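Local coordinates for protein 2-C-methyl-D-erythritol 4-phosphate cytidylyltransferase (Thermus thermophilus HB8, PDB 2PX7) that probably catalyses the transfer of a cytidylyl group from CTP to 2-C-methyl-D-erythritol 4-phosphate, a step of non-mevalonate isoprenoid biosynthesis, at residues A[26-31]-A[63-68]. Residues are numbered along the deposited sequence; the frame is centred on the assembly and turned at random.
Sequences VSVLIP and RDAAEV
Glu67 OE1 is gripped by two donors: the hydroxyl of Ser27, whose OG gives it a hydrogen bond of 2.7 Å, and the backbone N-H of Ser105. The serine uses the anti lone pair of OE1, so it meets the carboxylate from the side away from OE2. With CG anti to the backbone N (chi1 177°) and an extended chain beyond it, Glu67 carries its carboxylate across to Ser27, its partner in parallel pairing on the same face of the sheet. The backbone of Glu67 is bonded twice to segment 26-31, through its N and its O. Glu67 N donates to Val26 O at 3.0 Å, tilted 22° from the carbonyl plane, while Glu67 O receives Val28 N in a short, nearly straight bond of 2.7 Å. On the other face of the sheet, Val28 sets CG2 anti to its carbonyl carbon, and this methyl presses closely on Ala65 CB at 3.5 Å. Farther along, Ile30 CG1 meets Val68 CG1 at 4.1 Å, the two side chains crossing at a slant against helix 54-61, where Ile30 touches Thr58 and Val68 touches Leu59. Backbone hydrogen bonds of Val28 and Ile30 with Leu69 continue the parallel pairing. Strands 27-31 and 67-72, linked through helix 54-61, thus form a beta-alpha-beta crossover in the Rossmann-like core of the IspD cytidylyltransferases.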
loop_
_atom_site.group_PDB
_atom_site.type_symbol
_atom_site.label_atom_id
_atom_site.label_comp_id
_atom_site.label_asym_id
_atom_site.label_seq_id
_atom_site.Cartn_x
_atom_site.Cartn_y
_atom_site.Cartn_z
ATOM N N VAL A 26 2.755 14.383 -24.935
ATOM C CA VAL A 26 1.507 15.272 -25.052
ATOM C C VAL A 26 1.075 16.184 -23.795
ATOM O O VAL A 26 1.908 16.922 -23.310
ATOM C CB VAL A 26 0.314 14.592 -25.835
ATOM C CG1 VAL A 26 0.402 14.908 -27.317
ATOM C CG2 VAL A 26 0.283 13.088 -25.675
ATOM N N SER A 27 -0.162 16.180 -23.275
ATOM C CA SER A 27 -0.550 17.209 -22.222
ATOM C C SER A 27 -0.697 16.839 -20.682
ATOM O O SER A 27 -1.648 16.186 -20.278
ATOM C CB SER A 27 -1.795 17.957 -22.702
ATOM O OG SER A 27 -1.858 19.285 -22.227
ATOM N N VAL A 28 0.213 17.304 -19.823
ATOM C CA VAL A 28 0.277 16.836 -18.422
ATOM C C VAL A 28 -0.241 17.871 -17.408
ATOM O O VAL A 28 0.248 19.004 -17.369
ATOM C CB VAL A 28 1.732 16.396 -18.027
ATOM C CG1 VAL A 28 1.804 16.017 -16.577
ATOM C CG2 VAL A 28 2.231 15.240 -18.907
ATOM N N LEU A 29 -1.220 17.482 -16.586
ATOM C CA LEU A 29 -1.785 18.399 -15.581
ATOM C C LEU A 29 -1.387 17.974 -14.188
ATOM O O LEU A 29 -1.651 16.841 -13.794
ATOM C CB LEU A 29 -3.319 18.499 -15.691
ATOM C CG LEU A 29 -3.922 18.532 -17.104
ATOM C CD1 LEU A 29 -5.458 18.660 -17.041
ATOM C CD2 LEU A 29 -3.320 19.683 -17.907
ATOM N N ILE A 30 -0.752 18.892 -13.457
ATOM C CA ILE A 30 -0.294 18.666 -12.088
ATOM C C ILE A 30 -1.038 19.576 -11.081
ATOM O O ILE A 30 -0.573 20.684 -10.781
ATOM C CB ILE A 30 1.265 18.877 -11.963
ATOM C CG1 ILE A 30 2.061 18.126 -13.060
ATOM C CG2 ILE A 30 1.771 18.632 -10.527
ATOM C CD1 ILE A 30 1.926 16.553 -13.118
ATOM N N PRO A 31 -2.184 19.105 -10.538
ATOM C CA PRO A 31 -2.947 19.914 -9.566
ATOM C C PRO A 31 -2.311 19.935 -8.182
ATOM O O PRO A 31 -2.849 19.342 -7.265
ATOM C CB PRO A 31 -4.309 19.202 -9.513
ATOM C CG PRO A 31 -3.967 17.724 -9.810
ATOM C CD PRO A 31 -2.825 17.792 -10.803
ATOM N N ARG A 63 9.256 14.590 -18.359
ATOM C CA ARG A 63 10.094 15.542 -19.101
ATOM C C ARG A 63 9.986 15.402 -20.624
ATOM O O ARG A 63 10.296 16.324 -21.363
ATOM C CB ARG A 63 11.549 15.528 -18.598
ATOM C CG ARG A 63 12.454 14.434 -19.138
ATOM C CD ARG A 63 13.883 14.659 -18.599
ATOM N NE ARG A 63 14.314 13.596 -17.686
ATOM C CZ ARG A 63 15.003 13.777 -16.558
ATOM N NH1 ARG A 63 15.335 15.002 -16.143
ATOM N NH2 ARG A 63 15.341 12.717 -15.823
ATOM N N ASP A 64 9.496 14.255 -21.074
ATOM C CA ASP A 64 9.235 14.006 -22.483
ATOM C C ASP A 64 7.874 14.510 -22.984
ATOM O O ASP A 64 7.589 14.417 -24.184
ATOM C CB ASP A 64 9.362 12.504 -22.761
ATOM C CG ASP A 64 10.798 12.022 -22.690
ATOM O OD1 ASP A 64 11.696 12.778 -23.132
ATOM O OD2 ASP A 64 11.027 10.892 -22.196
ATOM N N ALA A 65 7.040 15.029 -22.075
ATOM C CA ALA A 65 5.704 15.534 -22.431
ATOM C C ALA A 65 5.777 16.857 -23.172
ATOM O O ALA A 65 6.593 17.715 -22.834
ATOM C CB ALA A 65 4.827 15.673 -21.189
ATOM N N ALA A 66 4.901 17.030 -24.158
ATOM C CA ALA A 66 4.885 18.252 -24.963
ATOM C C ALA A 66 4.503 19.502 -24.142
ATOM O O ALA A 66 4.976 20.598 -24.423
ATOM C CB ALA A 66 3.976 18.087 -26.192
ATOM N N GLU A 67 3.671 19.318 -23.113
ATOM C CA GLU A 67 3.164 20.426 -22.287
ATOM C C GLU A 67 2.906 19.954 -20.847
ATOM O O GLU A 67 2.201 18.959 -20.627
ATOM C CB GLU A 67 1.876 20.975 -22.917
ATOM C CG GLU A 67 1.181 22.088 -22.140
ATOM C CD GLU A 67 -0.111 22.550 -22.814
ATOM O OE1 GLU A 67 -1.086 21.765 -22.882
ATOM O OE2 GLU A 67 -0.153 23.717 -23.263
ATOM N N VAL A 68 3.511 20.638 -19.882
ATOM C CA VAL A 68 3.264 20.391 -18.464
ATOM C C VAL A 68 2.642 21.658 -17.852
ATOM O O VAL A 68 3.193 22.763 -17.969
ATOM C CB VAL A 68 4.540 19.982 -17.688
ATOM C CG1 VAL A 68 4.208 19.627 -16.231
ATOM C CG2 VAL A 68 5.277 18.808 -18.379
#